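Local structure of putative flavoprotein decarboxylase (Streptomyces olivoviridis, 6JLS) at residues A[107-112]-A[117-122]; A[128-133]-A[186-191]. The protein binds flavin mononucleotide and acts as an FMN-dependent cysteine decarboxylase in the biosynthesis of thioviridamide. All blocks are in the same frame, centred on the assembly; numbering follows the deposited sequence.

How the contacts relate
Contact 1 comes first along the chain. It closes the short loop, residues 111-116, between helix 103-110 and helix 117-124. The chain then enters strand 129-133, where contact 2 opens. Contact 2 spans a much longer excursion, through helices 137-140 and 143-154, strand 158-159 and the unmodelled residues 163-180, before helix 182-193 returns to the same strand. The two contacts follow in series; they neither nest nor cross. They lie against opposite faces of the parallel sheet and meet through strand 129-133. Val129 packs on Val122, and Leu131 on Leu109, while Ile130 points the other way, toward helix 182-193.

Contact 1 of 2, residues A[107-112]-A[117-122]; sequences GKLANG and IVTQIV. With FMN (flavin mononucleotide), chain B.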
# COMPACT_ATOMS: atom_id res chain seq x y z
N GLY A 107 -12.70 -5.12 -32.44
CA GLY A 107 -12.54 -3.76 -32.93
C GLY A 107 -11.09 -3.32 -32.96
O GLY A 107 -10.66 -2.62 -33.88
N LYS A 108 -10.31 -3.74 -31.95
CA LYS A 108 -8.90 -3.38 -31.92
C LYS A 108 -8.14 -4.08 -33.04
O LYS A 108 -7.36 -3.45 -33.76
CB LYS A 108 -8.30 -3.75 -30.57
CG LYS A 108 -8.79 -2.94 -29.37
CD LYS A 108 -8.05 -3.38 -28.10
CE LYS A 108 -8.65 -2.72 -26.86
NZ LYS A 108 -8.00 -3.12 -25.57
N LEU A 109 -8.35 -5.39 -33.20
CA LEU A 109 -7.67 -6.11 -34.27
C LEU A 109 -8.04 -5.53 -35.62
O LEU A 109 -7.17 -5.26 -36.45
CB LEU A 109 -8.01 -7.60 -34.22
CG LEU A 109 -7.62 -8.35 -32.95
CD1 LEU A 109 -8.22 -9.77 -32.92
CD2 LEU A 109 -6.11 -8.40 -32.81
N ALA A 110 -9.33 -5.30 -35.83
CA ALA A 110 -9.82 -4.76 -37.09
C ALA A 110 -9.16 -3.45 -37.44
O ALA A 110 -9.09 -3.10 -38.62
CB ALA A 110 -11.33 -4.58 -37.02
N ASN A 111 -8.67 -2.70 -36.45
CA ASN A 111 -8.10 -1.38 -36.70
C ASN A 111 -6.62 -1.32 -36.38
O ASN A 111 -6.06 -0.22 -36.29
CB ASN A 111 -8.87 -0.31 -35.93
CG ASN A 111 -10.29 -0.11 -36.46
OD1 ASN A 111 -10.50 0.59 -37.46
ND2 ASN A 111 -11.25 -0.75 -35.81
N GLY A 112 -5.97 -2.47 -36.22
CA GLY A 112 -4.53 -2.53 -35.99
C GLY A 112 -4.04 -1.92 -34.68
O GLY A 112 -2.90 -1.45 -34.64
N ILE A 117 -1.28 -8.00 -24.89
CA ILE A 117 -0.56 -9.20 -25.31
C ILE A 117 -1.41 -10.05 -26.26
O ILE A 117 -0.89 -10.62 -27.22
CB ILE A 117 -0.10 -9.98 -24.07
CG1 ILE A 117 1.39 -9.70 -23.80
CG2 ILE A 117 -0.37 -11.46 -24.17
CD1 ILE A 117 1.69 -8.26 -23.50
N VAL A 118 -2.72 -10.14 -26.03
CA VAL A 118 -3.57 -10.94 -26.92
C VAL A 118 -3.58 -10.34 -28.33
O VAL A 118 -3.35 -11.06 -29.32
CB VAL A 118 -4.99 -11.08 -26.35
CG1 VAL A 118 -5.96 -11.55 -27.45
CG2 VAL A 118 -4.99 -12.09 -25.19
N THR A 119 -3.85 -9.04 -28.46
CA THR A 119 -3.88 -8.42 -29.78
C THR A 119 -2.50 -8.42 -30.44
O THR A 119 -2.41 -8.52 -31.67
CB THR A 119 -4.43 -7.00 -29.71
OG1 THR A 119 -3.74 -6.27 -28.68
CG2 THR A 119 -5.93 -7.01 -29.42
N GLN A 120 -1.43 -8.31 -29.65
CA GLN A 120 -0.09 -8.39 -30.22
C GLN A 120 0.20 -9.78 -30.77
O GLN A 120 0.86 -9.92 -31.82
CB GLN A 120 0.96 -8.00 -29.19
CG GLN A 120 1.02 -6.53 -28.90
CD GLN A 120 1.81 -6.26 -27.64
OE1 GLN A 120 2.91 -6.78 -27.47
NE2 GLN A 120 1.23 -5.50 -26.72
N ILE A 121 -0.26 -10.83 -30.08
CA ILE A 121 -0.06 -12.19 -30.57
C ILE A 121 -0.75 -12.38 -31.91
O ILE A 121 -0.18 -12.94 -32.85
CB ILE A 121 -0.53 -13.21 -29.53
CG1 ILE A 121 0.54 -13.38 -28.43
CG2 ILE A 121 -0.80 -14.56 -30.19
CD1 ILE A 121 -0.00 -14.05 -27.15
N VAL A 122 -2.00 -11.92 -32.03
CA VAL A 122 -2.73 -12.11 -33.28
C VAL A 122 -2.06 -11.35 -34.41
O VAL A 122 -1.81 -11.90 -35.49
CB VAL A 122 -4.21 -11.69 -33.12
CG1 VAL A 122 -4.94 -11.70 -34.49
CG2 VAL A 122 -4.91 -12.61 -32.13
N1 FMN B . 5.11 -2.72 -30.88
C2 FMN B . 5.42 -2.06 -32.04
O2 FMN B . 4.52 -1.59 -32.73
N3 FMN B . 6.73 -1.93 -32.45
C4 FMN B . 7.75 -2.46 -31.68
O4 FMN B . 8.93 -2.34 -32.03
C4A FMN B . 7.44 -3.12 -30.50
N5 FMN B . 8.46 -3.66 -29.73
C5A FMN B . 8.16 -4.32 -28.56
C6 FMN B . 9.20 -4.85 -27.80
C7 FMN B . 8.92 -5.53 -26.62
C7M FMN B . 10.07 -6.09 -25.82
C8 FMN B . 7.59 -5.67 -26.18
C8M FMN B . 7.28 -6.40 -24.90
C9 FMN B . 6.55 -5.14 -26.95
C9A FMN B . 6.83 -4.46 -28.14
N10 FMN B . 5.82 -3.93 -28.92
C10 FMN B . 6.12 -3.26 -30.10
C1' FMN B . 4.39 -4.04 -28.48
C2' FMN B . 3.96 -2.71 -27.86
O2' FMN B . 4.71 -2.39 -26.70
C3' FMN B . 2.47 -2.70 -27.52
O3' FMN B . 1.74 -2.71 -28.72
C4' FMN B . 2.15 -1.46 -26.68
O4' FMN B . 0.84 -1.48 -26.14
C5' FMN B . 2.35 -0.19 -27.49
O5' FMN B . 1.91 0.86 -26.66
P FMN B . 2.03 2.39 -27.10
O1P FMN B . 1.93 2.47 -28.62
O2P FMN B . 0.88 3.16 -26.50
O3P FMN B . 3.36 2.94 -26.67
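Leu109 reaches over to helix 117-124 with its two methyls and meets Thr119 and Val122, one helical turn apart. CD2 does most of the touching. It lies 3.7 Å from Thr119 CG2 and 3.8 Å from Val122 CB, so it sits between the two residues. CD1 reaches only Val122, at 4.1 Å from CG1. The Leu109 and Val122 side chains run at about a right angle, and Val122 CG1 faces both branches of the leucine fork.

Thr119 is turned so that its two branches do different work. Its chi1 of 50° directs CG2 at Leu109, while OG1 pairs with Asn116 OD1. CG2 also meets the root of Lys108, 4.2 Å from CB. The extended lysine chain carries NZ on to a salt bridge with Asp115.

Here two consecutive helices, joined by a short loop, pack side by side on one face of a Rossmann-like parallel sheet. Helix 103-110 ends in a Schellman motif, with Gly112 at positive phi as the C-prime residue. Gly112 N bonds to Leu109 O at 3.0 Å, and Ile113 N to Lys108 O. Asn111 folds back as well. Its ND2 donates to Gly107 O at 2.8 Å, nearly straight at 166°.

Gln120 points away from Leu109 and meets an FMN held largely by a second subunit. Its amide lies alongside the ribityl chain, with NE2 3.2 Å from FMN C3' and OE1 3.3 Å from FMN C1'. OE1 is hydrogen-bonded to His86 NE2, which would help fix the rotation of the amide.

Contact 2 of 2, residues A[128-133]-A[186-191]; sequences PVILAP and AVALKS
Pro128 and Ser191 meet through carbon atoms at one end of this contact. Ser191 CB meets the CB-CG edge of the proline ring, 3.6 Å from Pro128 CB and equally close to CG. Two residues further on, Ile130 reaches the helix with the end of its longer branch. CD1 lies 3.6 Å from Ala188 CA and 3.8 Å from Ala188 CB. The small alanine lets the methyl come right up to the helix backbone. Ile130 CG1 lies beside the backbone N, and a chi2 of 74° then bends CD1 toward Ala188 instead of extending the chain.

The Ser191 hydroxyl is turned back along its own helix. With chi1 at -55°, OG donates to Val187 O at 3.1 Å. The same oxygen accepts Ser191 N, also at 3.1 Å. The two donors approach from opposite faces of the carbonyl plane. This holds OG on the helix, while CB is presented to the proline.

The strand side is fixed by the sheet. Pro128 and Ile130 share backbone hydrogen bonds with Val96, and Ile130 also bonds to Val98. On its other edge the strand pairs with Val158 through Val129 and Leu131. Helix 182-193 runs roughly antiparallel to this strand along one face of the Rossmann-like sheet, with Ala188 also touching Val97 of strand 95-101, while Leu131 packs on Leu106 of helix 103-110 on the opposite face.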
# COMPACT_ATOMS: atom_id res chain seq x y z
N PRO A 128 -2.74 -19.60 -39.50
CA PRO A 128 -4.20 -19.36 -39.48
C PRO A 128 -4.66 -18.77 -38.15
O PRO A 128 -4.20 -19.18 -37.07
CB PRO A 128 -4.79 -20.75 -39.70
CG PRO A 128 -3.74 -21.49 -40.42
CD PRO A 128 -2.42 -20.95 -40.00
N VAL A 129 -5.59 -17.83 -38.24
CA VAL A 129 -6.19 -17.18 -37.07
C VAL A 129 -7.70 -17.38 -37.14
O VAL A 129 -8.35 -16.94 -38.09
CB VAL A 129 -5.85 -15.68 -37.01
CG1 VAL A 129 -6.63 -15.03 -35.90
CG2 VAL A 129 -4.37 -15.49 -36.80
N ILE A 130 -8.26 -18.01 -36.12
CA ILE A 130 -9.69 -18.24 -36.03
C ILE A 130 -10.25 -17.39 -34.89
O ILE A 130 -9.73 -17.42 -33.76
CB ILE A 130 -10.02 -19.72 -35.84
CG1 ILE A 130 -9.70 -20.52 -37.11
CG2 ILE A 130 -11.50 -19.88 -35.56
CD1 ILE A 130 -8.23 -20.77 -37.40
N LEU A 131 -11.31 -16.63 -35.17
CA LEU A 131 -11.94 -15.74 -34.21
C LEU A 131 -13.39 -16.15 -34.00
O LEU A 131 -14.12 -16.40 -34.97
CB LEU A 131 -11.89 -14.29 -34.69
CG LEU A 131 -10.54 -13.74 -35.15
CD1 LEU A 131 -10.75 -12.38 -35.77
CD2 LEU A 131 -9.59 -13.64 -33.98
N ALA A 132 -13.82 -16.21 -32.73
CA ALA A 132 -15.20 -16.56 -32.37
C ALA A 132 -15.86 -15.37 -31.67
O ALA A 132 -15.76 -15.23 -30.43
CB ALA A 132 -15.23 -17.80 -31.48
N PRO A 133 -16.52 -14.48 -32.42
CA PRO A 133 -17.19 -13.33 -31.78
C PRO A 133 -18.26 -13.80 -30.81
O PRO A 133 -18.98 -14.76 -31.05
CB PRO A 133 -17.81 -12.57 -32.96
CG PRO A 133 -17.10 -13.06 -34.17
CD PRO A 133 -16.72 -14.48 -33.88
N ALA A 186 -12.12 -27.16 -33.98
CA ALA A 186 -11.94 -28.14 -35.05
C ALA A 186 -11.46 -27.46 -36.33
O ALA A 186 -10.57 -27.97 -37.01
CB ALA A 186 -13.25 -28.89 -35.29
N VAL A 187 -12.04 -26.31 -36.66
CA VAL A 187 -11.62 -25.58 -37.86
C VAL A 187 -10.18 -25.10 -37.71
O VAL A 187 -9.40 -25.13 -38.67
CB VAL A 187 -12.58 -24.40 -38.12
CG1 VAL A 187 -12.18 -23.66 -39.38
CG2 VAL A 187 -14.00 -24.90 -38.22
N ALA A 188 -9.81 -24.65 -36.51
CA ALA A 188 -8.43 -24.22 -36.28
C ALA A 188 -7.45 -25.36 -36.46
O ALA A 188 -6.39 -25.18 -37.07
CB ALA A 188 -8.31 -23.63 -34.88
N LEU A 189 -7.76 -26.54 -35.92
CA LEU A 189 -6.86 -27.68 -36.05
C LEU A 189 -6.73 -28.14 -37.50
O LEU A 189 -5.64 -28.54 -37.92
CB LEU A 189 -7.34 -28.83 -35.16
CG LEU A 189 -7.23 -28.48 -33.67
CD1 LEU A 189 -7.90 -29.53 -32.79
CD2 LEU A 189 -5.78 -28.29 -33.28
N LYS A 190 -7.82 -28.07 -38.29
CA LYS A 190 -7.69 -28.43 -39.70
C LYS A 190 -6.73 -27.48 -40.41
O LYS A 190 -5.79 -27.93 -41.08
CB LYS A 190 -9.07 -28.44 -40.38
CG LYS A 190 -9.95 -29.63 -39.95
CD LYS A 190 -11.27 -29.71 -40.70
CE LYS A 190 -11.09 -30.26 -42.12
NZ LYS A 190 -10.64 -31.69 -42.14
N SER A 191 -6.93 -26.17 -40.25
CA SER A 191 -6.04 -25.18 -40.88
C SER A 191 -4.59 -25.36 -40.44
O SER A 191 -3.68 -25.16 -41.24
CB SER A 191 -6.51 -23.77 -40.54
OG SER A 191 -7.86 -23.56 -40.90